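Local coordinates for OBCA, Oxalate Biosynthetic Component A (Burkholderia glumae, PDB 4NNC), which is a bacterial protein built around a TIM-barrel domain, modelled here with a cobalt ion, an oxalate ion and the ligand 2KQ in one pocket, at residues H224-D229 / Q249-V254; L276-R281 / R293-F298; R344-V349 / L374-A379. All coordinates share one frame; numbering follows the deposited sequence.

In the fold
All three contacts belong to a TIM barrel whose eight parallel strands include 222-229, 273-276, 344-349 and 373-378. Each of them touches 2KQ. Interactions 1 and 2 also touch the oxalate ion. Interaction 1 supplies two histidines to the cobalt ion. The side chain of Ser-277 in interaction 2 lies about 4 Å from that metal, and that of Glu-348 in interaction 3 about 6 Å. Interactions 1 and 2 have centres about 10 Å apart and touch directly, with Ser-277 N 2.9 Å from Leu-225 O. Interaction 3 does not touch the others: its nearest atoms are about 5 Å from interaction 1 and about 7 Å from interaction 2.

Interaction 1 of 3, residues H224-D229 / Q249-V254; sequences HLHTRD and QRNQIV. With CO (cobalt (II) ion), chain B; 2KQ ((3S)-3-[2-[3-[[(2R)-4-[[[(2R,3S,4R,5R)-5-(6-aminopurin-9-yl)-4-oxidanyl-3-phosphonooxy-oxolan-2-yl]methoxy-oxidanyl-phosphoryl]oxy-oxidanyl-phosphoryl]oxy-3,3-dimethyl-2-oxidanyl-butanoyl]amino]propanoylamino]ethylsulfanyl]-3-oxidanyl-butanoic acid), chain D; OXL (oxalate ion), chain C.
His-226 CG sits beside its own backbone N (chi1 -73°), while Asn-251 CG is turned anti to its N (chi1 -172°). These torsions bring the edge of the imidazole to the amide oxygen. His-226 ND1 donates to Asn-251 OD1 at 2.8 Å in a nearly straight bond (173°). The oxygen lies in the ring plane, but the two flat groups are well turned against each other. The bond fixes the rotation of the ring, and His-226 NE2 binds the cobalt ion at 2.0 Å. Asn-251 is thus a second-shell residue. His-224 NE2 binds the same metal at 2.2 Å, with its ND1 bonded to Asn-275. Two oxygens of 2KQ are also ligands.

The histidines stand toward the C-terminal end of the TIM-barrel part of strand 222-229, and Glu-475, beyond strand 469-472, completes the protein's share of the site. Beyond the histidines the chain runs on into a short antiparallel pairing, where Arg-228 and Asn-251 form a non-hydrogen-bonded pair. Thr-227 OG1 works both ways here. It donates to Gln-252 O at 2.6 Å, on a lone pair in the carbonyl plane. It also accepts from Val-254 N at 2.9 Å. Val-254 is the N-cap residue of helix 255-268, so the threonine joins the strand to the start of that helix.

Arg-228 NH1 reaches Gln-249 O at 2.9 Å. The rest of its guanidinium is bonded to Gly-14 O through NE and to Pro-17 O through NH2. Asp-229 and Arg-250 make a salt bridge, OD2 to NH2 at 2.7 Å, with the carboxylate met on its anti side and the two planes close to perpendicular. Arg-250 NH1 is held in turn by Gln-252 OE1 at 2.6 Å.

Interaction 2 of 3, residues L276-R281 / R293-F298; sequences LSTSVR and RAHLKF. With OXL (oxalate ion), chain C; 2KQ ((3S)-3-[2-[3-[[(2R)-4-[[[(2R,3S,4R,5R)-5-(6-aminopurin-9-yl)-4-oxidanyl-3-phosphonooxy-oxolan-2-yl]methoxy-oxidanyl-phosphoryl]oxy-oxidanyl-phosphoryl]oxy-3,3-dimethyl-2-oxidanyl-butanoyl]amino]propanoylamino]ethylsulfanyl]-3-oxidanyl-butanoic acid), chain D.
Leu-276 ends a TIM-barrel strand and packs on the turn that follows helix 291-294. Its CD2 methyl lies 3.7 Å from His-295 O, and its CB meets Leu-296 CD2 at 4.0 Å. From here the chain leaves the barrel as a loop that touches this turn on one side and the ligand pocket on the other.

Ser-277 serves both. Its carbonyl O accepts from His-295 NE2 at 2.8 Å. The oxygen lies near the imidazole plane, but the donor stands above the carbonyl plane, 42° out of it. The hydroxyl of Ser-277, carried anti to the backbone N (chi1 -179°), donates to 2KQ O54 at 2.7 Å. The same OG accepts from Ser-279 N, an ST turn.

Thr-278 sends CG2 across both partners, 3.9 Å from His-295 CE1 and equally far from Leu-296 CD1. Its hydroxyl is bonded to Ser-310 O of the next barrel strand. Leu-296 also lays CD2 over the centre of the His-295 ring, which holds the imidazole from one face.

Ser-279 repeats the ST turn by accepting from Arg-281 N, and its OG donates to oxalate O3 at 2.7 Å. Arg-281 runs extended past the oxalate. At its end NH1 makes a weak hydrogen bond to oxalate O2 at 3.2 Å, met at the guanidinium edge.

Interaction 3 of 3, residues R344-V349 / L374-A379; sequences RPEVEV and LFMLVA. With 2KQ ((3S)-3-[2-[3-[[(2R)-4-[[[(2R,3S,4R,5R)-5-(6-aminopurin-9-yl)-4-oxidanyl-3-phosphonooxy-oxolan-2-yl]methoxy-oxidanyl-phosphoryl]oxy-oxidanyl-phosphoryl]oxy-3,3-dimethyl-2-oxidanyl-butanoyl]amino]propanoylamino]ethylsulfanyl]-3-oxidanyl-butanoic acid), chain D.
Val-347 and Phe-375 lie side by side on neighbouring parallel strands, pointing the same way. Val-347 CB touches the ring atom CD1 of Phe-375 at 3.5 Å. With Phe-375 CG beside its own backbone N (chi1 -64°), the ring lies along Val-347, and its edge meets Val-349 CG2. Val-349 CB then touches Leu-377 CD2. These four side chains form the tightly packed, apolar face. Four backbone bonds join the strands beneath: Val-347 N, Met-376 N, Val-349 N and Val-378 N each donate across, the first at 2.8 Å to Leu-374 O.

The start of the pair is looser. Water 3 sits between Pro-345 O and Leu-374 N, 2.7 Å from each. The opposite face is mixed: Glu-346 and Glu-348 stand among Leu-374 and Met-376. Water 4 donates to Glu-346 OE2 and to Phe-375 O. Glu-346 OE1 is bonded to Asn-275. Glu-348 OE1 lies against Met-376 CB and 2KQ C50. This face looks into the TIM barrel, and Glu-348 reaches 2KQ at the barrel's C-terminal end.

The strands are joined through helices 352-359 and 363-368, a beta-alpha-beta crossover. Strand 308-311 flanks 344-349, and strand 444-449 flanks 373-378. Helix 416-440 packs on Phe-375 and Leu-377 from outside the barrel.

Interaction 1 of 3, residues H224-D229 / Q249-V254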
# COMPACT_ATOMS: atom_id res chain seq x y z
N HIS A 224 -11.33 -1.02 -3.82
CA HIS A 224 -11.43 -0.72 -2.40
C HIS A 224 -10.75 0.62 -2.16
O HIS A 224 -9.59 0.81 -2.54
CB HIS A 224 -10.74 -1.84 -1.61
CG HIS A 224 -10.56 -1.53 -0.16
ND1 HIS A 224 -11.62 -1.43 0.73
CD2 HIS A 224 -9.44 -1.30 0.57
CE1 HIS A 224 -11.15 -1.15 1.93
NE2 HIS A 224 -9.83 -1.07 1.87
N LEU A 225 -11.48 1.56 -1.53
CA LEU A 225 -11.01 2.94 -1.40
C LEU A 225 -10.77 3.42 0.04
O LEU A 225 -11.50 3.04 0.97
CB LEU A 225 -12.01 3.90 -2.05
CG LEU A 225 -12.22 3.74 -3.55
CD1 LEU A 225 -13.25 4.75 -4.07
CD2 LEU A 225 -10.88 3.87 -4.29
N HIS A 226 -9.75 4.27 0.19
CA HIS A 226 -9.54 5.09 1.38
C HIS A 226 -9.45 6.54 0.93
O HIS A 226 -9.12 6.81 -0.23
CB HIS A 226 -8.20 4.77 2.04
CG HIS A 226 -8.16 3.46 2.75
ND1 HIS A 226 -7.80 3.36 4.08
CD2 HIS A 226 -8.40 2.20 2.32
CE1 HIS A 226 -7.83 2.08 4.44
NE2 HIS A 226 -8.19 1.36 3.40
N THR A 227 -9.70 7.46 1.85
CA THR A 227 -9.35 8.86 1.63
C THR A 227 -8.28 9.32 2.63
O THR A 227 -8.07 8.67 3.65
CB THR A 227 -10.58 9.79 1.70
OG1 THR A 227 -11.37 9.47 2.87
CG2 THR A 227 -11.41 9.64 0.45
N ARG A 228 -7.62 10.44 2.33
CA ARG A 228 -6.58 11.01 3.19
C ARG A 228 -6.90 12.46 3.55
O ARG A 228 -7.42 13.23 2.72
CB ARG A 228 -5.21 10.93 2.51
CG ARG A 228 -4.79 9.53 2.11
CD ARG A 228 -4.56 8.65 3.34
NE ARG A 228 -4.01 7.36 2.94
CZ ARG A 228 -2.71 7.12 2.78
NH1 ARG A 228 -1.81 8.08 3.01
NH2 ARG A 228 -2.31 5.90 2.40
N ASP A 229 -6.59 12.84 4.79
CA ASP A 229 -6.71 14.22 5.24
C ASP A 229 -5.43 14.97 4.83
O ASP A 229 -4.34 14.66 5.31
CB ASP A 229 -6.88 14.22 6.76
CG ASP A 229 -6.84 15.61 7.39
OD1 ASP A 229 -6.97 16.64 6.68
OD2 ASP A 229 -6.68 15.67 8.63
N GLN A 249 -0.70 13.24 5.53
CA GLN A 249 -1.46 12.39 4.61
C GLN A 249 -2.22 11.32 5.41
O GLN A 249 -2.33 10.16 4.99
CB GLN A 249 -0.56 11.72 3.57
CG GLN A 249 0.32 12.68 2.75
CD GLN A 249 1.08 11.96 1.63
OE1 GLN A 249 0.60 10.96 1.07
NE2 GLN A 249 2.26 12.46 1.30
N ARG A 250 -2.72 11.74 6.57
CA ARG A 250 -3.33 10.84 7.55
C ARG A 250 -4.53 10.07 6.99
O ARG A 250 -5.40 10.64 6.32
CB ARG A 250 -3.75 11.65 8.79
CG ARG A 250 -4.11 10.81 10.03
CD ARG A 250 -4.49 11.71 11.21
NE ARG A 250 -5.39 12.77 10.77
CZ ARG A 250 -6.72 12.65 10.71
NH1 ARG A 250 -7.30 11.51 11.08
NH2 ARG A 250 -7.46 13.67 10.28
N ASN A 251 -4.58 8.78 7.26
CA ASN A 251 -5.77 8.04 6.92
C ASN A 251 -6.95 8.68 7.62
O ASN A 251 -6.88 8.95 8.82
CB ASN A 251 -5.67 6.58 7.33
CG ASN A 251 -6.83 5.75 6.80
OD1 ASN A 251 -6.99 5.59 5.58
ND2 ASN A 251 -7.65 5.23 7.71
N GLN A 252 -8.02 8.91 6.87
CA GLN A 252 -9.21 9.55 7.41
C GLN A 252 -10.35 9.47 6.39
O GLN A 252 -10.15 9.70 5.21
CB GLN A 252 -8.91 11.03 7.70
CG GLN A 252 -10.11 11.82 8.15
CD GLN A 252 -10.57 11.39 9.52
OE1 GLN A 252 -9.85 11.53 10.51
NE2 GLN A 252 -11.78 10.84 9.58
N ILE A 253 -11.55 9.14 6.86
CA ILE A 253 -12.74 9.23 6.02
C ILE A 253 -13.11 10.70 5.80
O ILE A 253 -13.44 11.42 6.76
CB ILE A 253 -13.93 8.52 6.69
CG1 ILE A 253 -13.58 7.05 6.97
CG2 ILE A 253 -15.19 8.63 5.84
CD1 ILE A 253 -14.47 6.42 8.03
N VAL A 254 -13.04 11.15 4.56
CA VAL A 254 -13.30 12.55 4.24
C VAL A 254 -14.55 12.62 3.39
O VAL A 254 -14.54 12.21 2.23
CB VAL A 254 -12.12 13.17 3.47
CG1 VAL A 254 -12.32 14.68 3.29
CG2 VAL A 254 -10.81 12.87 4.18
CO CO B . -8.30 -0.66 3.38
C01 2KQ D . 3.43 0.22 3.88
C02 2KQ D . 3.51 -0.80 2.74
C03 2KQ D . 2.25 -0.61 1.75
C04 2KQ D . 4.83 -0.58 1.99
O05 2KQ D . 4.91 -1.53 0.95
P06 2KQ D . 6.33 -2.00 0.40
O07 2KQ D . 6.14 -2.52 -1.02
O08 2KQ D . 7.31 -0.84 0.36
O09 2KQ D . 6.86 -3.17 1.33
P10 2KQ D . 7.77 -3.05 2.65
O11 2KQ D . 7.76 -4.35 3.40
O12 2KQ D . 7.20 -1.98 3.55
O13 2KQ D . 9.28 -2.67 2.25
C14 2KQ D . 10.24 -2.40 3.28
C15 2KQ D . 11.60 -2.43 2.74
O16 2KQ D . 11.82 -3.64 1.91
C17 2KQ D . 12.08 -3.21 0.56
N18 2KQ D . 11.36 -4.07 -0.31
C19 2KQ D . 10.05 -4.03 -0.61
N20 2KQ D . 9.76 -5.03 -1.47
C21 2KQ D . 10.89 -5.73 -1.72
C22 2KQ D . 11.21 -6.85 -2.52
N23 2KQ D . 10.18 -7.53 -3.30
N24 2KQ D . 12.48 -7.30 -2.54
C25 2KQ D . 13.44 -6.68 -1.79
N26 2KQ D . 13.17 -5.61 -1.04
C27 2KQ D . 11.90 -5.12 -0.99
C28 2KQ D . 11.67 -1.80 0.48
O29 2KQ D . 12.50 -1.07 -0.43
C30 2KQ D . 11.88 -1.27 1.84
O31 2KQ D . 13.25 -0.84 1.99
P32 2KQ D . 13.80 -0.34 3.44
O33 2KQ D . 13.81 -1.49 4.46
O34 2KQ D . 15.20 0.23 3.30
O35 2KQ D . 12.88 0.75 3.95
C36 2KQ D . 3.60 -2.23 3.35
O37 2KQ D . 4.71 -2.30 4.14
C38 2KQ D . 2.39 -2.66 4.20
O39 2KQ D . 2.17 -2.20 5.31
N40 2KQ D . 1.51 -3.69 3.67
C41 2KQ D . 0.42 -4.10 4.49
C42 2KQ D . -0.84 -3.31 4.15
C43 2KQ D . -2.08 -3.71 4.99
O44 2KQ D . -2.03 -3.76 6.22
N45 2KQ D . -3.28 -4.05 4.29
C46 2KQ D . -4.42 -4.42 5.09
C47 2KQ D . -5.62 -3.58 4.72
S48 2KQ D . -7.13 -4.24 5.42
C49 2KQ D . -8.52 -3.36 4.73
C50 2KQ D . -9.17 -4.30 3.86
O51 2KQ D . -8.09 -2.27 3.94
C52 2KQ D . -9.55 -3.00 5.84
C53 2KQ D . -10.23 -1.66 5.79
O54 2KQ D . -9.94 -0.81 4.89
O55 2KQ D . -11.10 -1.40 6.66
C1 OXL C . -6.80 -0.54 7.97
C2 OXL C . -6.20 -1.15 6.78
O1 OXL C . -7.31 -1.26 8.88
O2 OXL C . -5.18 -1.89 6.89
O3 OXL C . -6.81 0.72 8.04
O4 OXL C . -6.72 -0.88 5.65
O HOH W 1 -10.11 6.64 4.56
O HOH W 2 -1.20 15.83 4.63

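Interaction 2 of 3, residues L276-R281 / R293-F298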
# COMPACT_ATOMS: atom_id res chain seq x y z
N LEU A 276 -15.88 0.76 0.15
CA LEU A 276 -15.36 1.89 0.91
C LEU A 276 -14.82 1.44 2.25
O LEU A 276 -15.49 0.72 2.99
CB LEU A 276 -16.45 2.95 1.11
CG LEU A 276 -16.49 4.07 0.07
CD1 LEU A 276 -16.29 3.55 -1.36
CD2 LEU A 276 -17.77 4.89 0.19
N SER A 277 -13.58 1.86 2.56
CA SER A 277 -13.00 1.60 3.87
C SER A 277 -13.75 2.38 4.95
O SER A 277 -14.00 3.59 4.81
CB SER A 277 -11.52 1.95 3.90
OG SER A 277 -10.97 1.67 5.18
N THR A 278 -14.10 1.67 6.02
CA THR A 278 -14.70 2.26 7.22
C THR A 278 -13.70 2.27 8.38
O THR A 278 -14.05 2.59 9.52
CB THR A 278 -15.87 1.41 7.68
OG1 THR A 278 -15.38 0.09 7.96
CG2 THR A 278 -16.93 1.34 6.60
N SER A 279 -12.45 1.92 8.08
CA SER A 279 -11.41 1.86 9.11
C SER A 279 -11.04 3.25 9.63
O SER A 279 -11.10 4.23 8.89
CB SER A 279 -10.17 1.20 8.52
OG SER A 279 -9.01 1.85 9.00
N VAL A 280 -10.68 3.34 10.90
CA VAL A 280 -10.16 4.60 11.43
C VAL A 280 -8.73 4.45 11.92
O VAL A 280 -8.30 5.16 12.84
CB VAL A 280 -11.03 5.18 12.55
CG1 VAL A 280 -12.36 5.67 11.98
CG2 VAL A 280 -11.22 4.15 13.67
N ARG A 281 -8.00 3.51 11.31
CA ARG A 281 -6.58 3.32 11.54
C ARG A 281 -5.86 4.67 11.56
O ARG A 281 -6.05 5.48 10.65
CB ARG A 281 -5.97 2.42 10.45
CG ARG A 281 -4.48 2.14 10.67
CD ARG A 281 -3.89 1.23 9.60
NE ARG A 281 -2.60 0.69 10.03
CZ ARG A 281 -2.01 -0.37 9.49
NH1 ARG A 281 -2.57 -1.03 8.49
NH2 ARG A 281 -0.84 -0.78 9.97
N ARG A 293 -19.81 5.39 9.14
CA ARG A 293 -20.85 4.99 8.20
C ARG A 293 -21.45 6.17 7.41
O ARG A 293 -22.35 5.97 6.59
CB ARG A 293 -21.97 4.18 8.90
CG ARG A 293 -22.64 4.90 10.06
CD ARG A 293 -23.62 3.97 10.78
NE ARG A 293 -24.07 4.55 12.04
CZ ARG A 293 -23.46 4.38 13.21
NH1 ARG A 293 -22.36 3.64 13.29
NH2 ARG A 293 -23.95 4.97 14.29
N ALA A 294 -20.95 7.38 7.63
CA ALA A 294 -21.56 8.54 6.99
C ALA A 294 -21.28 8.61 5.48
O ALA A 294 -22.03 9.25 4.74
CB ALA A 294 -21.15 9.85 7.69
N HIS A 295 -20.21 7.95 5.04
CA HIS A 295 -19.88 7.90 3.60
C HIS A 295 -20.66 6.80 2.90
O HIS A 295 -20.62 6.66 1.66
CB HIS A 295 -18.36 7.73 3.36
CG HIS A 295 -17.73 6.56 4.08
ND1 HIS A 295 -18.19 6.08 5.29
CD2 HIS A 295 -16.65 5.81 3.76
CE1 HIS A 295 -17.43 5.07 5.67
NE2 HIS A 295 -16.48 4.89 4.77
N LEU A 296 -21.38 6.01 3.69
CA LEU A 296 -22.16 4.89 3.17
C LEU A 296 -23.61 5.34 3.08
O LEU A 296 -24.46 4.88 3.83
CB LEU A 296 -22.04 3.68 4.10
CG LEU A 296 -20.60 3.31 4.48
CD1 LEU A 296 -20.57 2.10 5.43
CD2 LEU A 296 -19.79 3.03 3.23
N LYS A 297 -23.88 6.27 2.17
CA LYS A 297 -25.21 6.84 2.04
C LYS A 297 -25.68 6.64 0.61
O LYS A 297 -24.91 6.24 -0.27
CB LYS A 297 -25.16 8.34 2.34
CG LYS A 297 -24.11 9.07 1.50
CD LYS A 297 -24.16 10.59 1.67
CE LYS A 297 -23.13 11.26 0.75
NZ LYS A 297 -23.10 12.75 0.87
N PHE A 298 -26.96 6.92 0.38
CA PHE A 298 -27.46 6.96 -0.98
C PHE A 298 -26.86 8.18 -1.66
O PHE A 298 -27.06 9.31 -1.20
CB PHE A 298 -28.99 7.06 -0.97
CG PHE A 298 -29.60 6.96 -2.32
CD1 PHE A 298 -29.93 8.11 -3.03
CD2 PHE A 298 -29.82 5.73 -2.90
CE1 PHE A 298 -30.49 8.02 -4.30
CE2 PHE A 298 -30.39 5.63 -4.17
CZ PHE A 298 -30.71 6.79 -4.87
C1 OXL C . -6.80 -0.54 7.97
C2 OXL C . -6.20 -1.15 6.78
O1 OXL C . -7.31 -1.26 8.88
O2 OXL C . -5.18 -1.89 6.89
O3 OXL C . -6.81 0.72 8.04
O4 OXL C . -6.72 -0.88 5.65
C01 2KQ D . 3.43 0.22 3.88
C02 2KQ D . 3.51 -0.80 2.74
C03 2KQ D . 2.25 -0.61 1.75
C04 2KQ D . 4.83 -0.58 1.99
O05 2KQ D . 4.91 -1.53 0.95
P06 2KQ D . 6.33 -2.00 0.40
O07 2KQ D . 6.14 -2.52 -1.02
O08 2KQ D . 7.31 -0.84 0.36
O09 2KQ D . 6.86 -3.17 1.33
P10 2KQ D . 7.77 -3.05 2.65
O11 2KQ D . 7.76 -4.35 3.40
O12 2KQ D . 7.20 -1.98 3.55
O13 2KQ D . 9.28 -2.67 2.25
C14 2KQ D . 10.24 -2.40 3.28
C15 2KQ D . 11.60 -2.43 2.74
O16 2KQ D . 11.82 -3.64 1.91
C17 2KQ D . 12.08 -3.21 0.56
N18 2KQ D . 11.36 -4.07 -0.31
C19 2KQ D . 10.05 -4.03 -0.61
N20 2KQ D . 9.76 -5.03 -1.47
C21 2KQ D . 10.89 -5.73 -1.72
C22 2KQ D . 11.21 -6.85 -2.52
N23 2KQ D . 10.18 -7.53 -3.30
N24 2KQ D . 12.48 -7.30 -2.54
C25 2KQ D . 13.44 -6.68 -1.79
N26 2KQ D . 13.17 -5.61 -1.04
C27 2KQ D . 11.90 -5.12 -0.99
C28 2KQ D . 11.67 -1.80 0.48
O29 2KQ D . 12.50 -1.07 -0.43
C30 2KQ D . 11.88 -1.27 1.84
O31 2KQ D . 13.25 -0.84 1.99
P32 2KQ D . 13.80 -0.34 3.44
O33 2KQ D . 13.81 -1.49 4.46
O34 2KQ D . 15.20 0.23 3.30
O35 2KQ D . 12.88 0.75 3.95
C36 2KQ D . 3.60 -2.23 3.35
O37 2KQ D . 4.71 -2.30 4.14
C38 2KQ D . 2.39 -2.66 4.20
O39 2KQ D . 2.17 -2.20 5.31
N40 2KQ D . 1.51 -3.69 3.67
C41 2KQ D . 0.42 -4.10 4.49
C42 2KQ D . -0.84 -3.31 4.15
C43 2KQ D . -2.08 -3.71 4.99
O44 2KQ D . -2.03 -3.76 6.22
N45 2KQ D . -3.28 -4.05 4.29
C46 2KQ D . -4.42 -4.42 5.09
C47 2KQ D . -5.62 -3.58 4.72
S48 2KQ D . -7.13 -4.24 5.42
C49 2KQ D . -8.52 -3.36 4.73
C50 2KQ D . -9.17 -4.30 3.86
O51 2KQ D . -8.09 -2.27 3.94
C52 2KQ D . -9.55 -3.00 5.84
C53 2KQ D . -10.23 -1.66 5.79
O54 2KQ D . -9.94 -0.81 4.89
O55 2KQ D . -11.10 -1.40 6.66

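Interaction 3 of 3, residues R344-V349 / L374-A379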
# COMPACT_ATOMS: atom_id res chain seq x y z
N ARG A 344 -23.25 -4.11 0.96
CA ARG A 344 -22.79 -5.44 1.35
C ARG A 344 -21.48 -5.31 2.13
O ARG A 344 -20.51 -4.72 1.64
CB ARG A 344 -22.56 -6.31 0.10
CG ARG A 344 -22.00 -7.74 0.36
CD ARG A 344 -23.09 -8.76 0.70
NE ARG A 344 -24.24 -8.64 -0.20
CZ ARG A 344 -24.43 -9.35 -1.30
NH1 ARG A 344 -23.54 -10.28 -1.67
NH2 ARG A 344 -25.50 -9.14 -2.05
N PRO A 345 -21.45 -5.82 3.37
CA PRO A 345 -20.16 -5.80 4.07
C PRO A 345 -19.13 -6.69 3.38
O PRO A 345 -19.47 -7.75 2.84
CB PRO A 345 -20.50 -6.35 5.47
CG PRO A 345 -21.81 -7.01 5.34
CD PRO A 345 -22.54 -6.32 4.22
N GLU A 346 -17.88 -6.25 3.39
CA GLU A 346 -16.77 -7.15 3.16
C GLU A 346 -16.13 -7.40 4.52
O GLU A 346 -15.51 -6.48 5.10
CB GLU A 346 -15.73 -6.53 2.23
CG GLU A 346 -14.51 -7.44 2.05
CD GLU A 346 -13.54 -6.93 1.01
OE1 GLU A 346 -12.90 -5.89 1.26
OE2 GLU A 346 -13.40 -7.59 -0.06
N VAL A 347 -16.27 -8.63 5.02
CA VAL A 347 -15.66 -8.99 6.30
C VAL A 347 -14.14 -8.99 6.16
O VAL A 347 -13.59 -9.79 5.40
CB VAL A 347 -16.17 -10.37 6.82
CG1 VAL A 347 -15.51 -10.72 8.16
CG2 VAL A 347 -17.68 -10.36 6.98
N GLU A 348 -13.45 -8.08 6.85
CA GLU A 348 -11.99 -8.06 6.82
C GLU A 348 -11.43 -9.01 7.89
O GLU A 348 -11.50 -8.75 9.09
CB GLU A 348 -11.43 -6.64 7.01
CG GLU A 348 -12.12 -5.57 6.15
CD GLU A 348 -12.01 -5.85 4.64
OE1 GLU A 348 -11.06 -6.54 4.20
OE2 GLU A 348 -12.89 -5.37 3.88
N VAL A 349 -10.91 -10.14 7.44
CA VAL A 349 -10.46 -11.14 8.37
C VAL A 349 -9.03 -10.81 8.76
O VAL A 349 -8.08 -11.25 8.11
CB VAL A 349 -10.57 -12.56 7.78
CG1 VAL A 349 -10.34 -13.60 8.86
CG2 VAL A 349 -11.94 -12.75 7.13
N LEU A 374 -19.19 -11.86 1.84
CA LEU A 374 -17.85 -11.55 1.32
C LEU A 374 -16.78 -11.49 2.41
O LEU A 374 -17.00 -10.91 3.49
CB LEU A 374 -17.88 -10.22 0.55
CG LEU A 374 -18.93 -10.01 -0.54
CD1 LEU A 374 -18.74 -8.64 -1.20
CD2 LEU A 374 -18.88 -11.13 -1.58
N PHE A 375 -15.61 -12.07 2.12
CA PHE A 375 -14.53 -12.11 3.11
C PHE A 375 -13.23 -11.72 2.43
O PHE A 375 -13.01 -12.05 1.25
CB PHE A 375 -14.38 -13.51 3.72
CG PHE A 375 -15.57 -13.97 4.51
CD1 PHE A 375 -15.64 -13.75 5.89
CD2 PHE A 375 -16.63 -14.64 3.89
CE1 PHE A 375 -16.75 -14.17 6.64
CE2 PHE A 375 -17.74 -15.07 4.64
CZ PHE A 375 -17.79 -14.83 6.01
N MET A 376 -12.37 -11.03 3.16
CA MET A 376 -11.03 -10.72 2.66
C MET A 376 -10.05 -11.20 3.70
O MET A 376 -10.08 -10.72 4.83
CB MET A 376 -10.86 -9.21 2.45
CG MET A 376 -9.44 -8.78 2.03
SD MET A 376 -8.94 -9.42 0.40
CE MET A 376 -10.07 -8.49 -0.65
N LEU A 377 -9.19 -12.15 3.34
CA LEU A 377 -8.18 -12.65 4.27
C LEU A 377 -7.01 -11.67 4.32
O LEU A 377 -6.28 -11.52 3.34
CB LEU A 377 -7.68 -14.05 3.86
CG LEU A 377 -8.71 -15.17 3.73
CD1 LEU A 377 -8.07 -16.47 3.24
CD2 LEU A 377 -9.41 -15.40 5.06
N VAL A 378 -6.83 -11.00 5.45
CA VAL A 378 -5.72 -10.07 5.58
C VAL A 378 -4.49 -10.86 6.02
O VAL A 378 -4.03 -10.74 7.15
CB VAL A 378 -6.03 -8.94 6.58
CG1 VAL A 378 -4.95 -7.86 6.55
CG2 VAL A 378 -7.42 -8.34 6.28
N ALA A 379 -3.98 -11.68 5.11
CA ALA A 379 -2.89 -12.59 5.43
C ALA A 379 -1.55 -11.85 5.50
O ALA A 379 -1.36 -10.85 4.80
CB ALA A 379 -2.82 -13.70 4.40
C01 2KQ D . 3.43 0.22 3.88
C02 2KQ D . 3.51 -0.80 2.74
C03 2KQ D . 2.25 -0.61 1.75
C04 2KQ D . 4.83 -0.58 1.99
O05 2KQ D . 4.91 -1.53 0.95
P06 2KQ D . 6.33 -2.00 0.40
O07 2KQ D . 6.14 -2.52 -1.02
O08 2KQ D . 7.31 -0.84 0.36
O09 2KQ D . 6.86 -3.17 1.33
P10 2KQ D . 7.77 -3.05 2.65
O11 2KQ D . 7.76 -4.35 3.40
O12 2KQ D . 7.20 -1.98 3.55
O13 2KQ D . 9.28 -2.67 2.25
C14 2KQ D . 10.24 -2.40 3.28
C15 2KQ D . 11.60 -2.43 2.74
O16 2KQ D . 11.82 -3.64 1.91
C17 2KQ D . 12.08 -3.21 0.56
N18 2KQ D . 11.36 -4.07 -0.31
C19 2KQ D . 10.05 -4.03 -0.61
N20 2KQ D . 9.76 -5.03 -1.47
C21 2KQ D . 10.89 -5.73 -1.72
C22 2KQ D . 11.21 -6.85 -2.52
N23 2KQ D . 10.18 -7.53 -3.30
N24 2KQ D . 12.48 -7.30 -2.54
C25 2KQ D . 13.44 -6.68 -1.79
N26 2KQ D . 13.17 -5.61 -1.04
C27 2KQ D . 11.90 -5.12 -0.99
C28 2KQ D . 11.67 -1.80 0.48
O29 2KQ D . 12.50 -1.07 -0.43
C30 2KQ D . 11.88 -1.27 1.84
O31 2KQ D . 13.25 -0.84 1.99
P32 2KQ D . 13.80 -0.34 3.44
O33 2KQ D . 13.81 -1.49 4.46
O34 2KQ D . 15.20 0.23 3.30
O35 2KQ D . 12.88 0.75 3.95
C36 2KQ D . 3.60 -2.23 3.35
O37 2KQ D . 4.71 -2.30 4.14
C38 2KQ D . 2.39 -2.66 4.20
O39 2KQ D . 2.17 -2.20 5.31
N40 2KQ D . 1.51 -3.69 3.67
C41 2KQ D . 0.42 -4.10 4.49
C42 2KQ D . -0.84 -3.31 4.15
C43 2KQ D . -2.08 -3.71 4.99
O44 2KQ D . -2.03 -3.76 6.22
N45 2KQ D . -3.28 -4.05 4.29
C46 2KQ D . -4.42 -4.42 5.09
C47 2KQ D . -5.62 -3.58 4.72
S48 2KQ D . -7.13 -4.24 5.42
C49 2KQ D . -8.52 -3.36 4.73
C50 2KQ D . -9.17 -4.30 3.86
O51 2KQ D . -8.09 -2.27 3.94
C52 2KQ D . -9.55 -3.00 5.84
C53 2KQ D . -10.23 -1.66 5.79
O54 2KQ D . -9.94 -0.81 4.89
O55 2KQ D . -11.10 -1.40 6.66
O HOH W 3 -20.83 -10.09 2.99
O HOH W 4 -14.08 -10.30 -0.81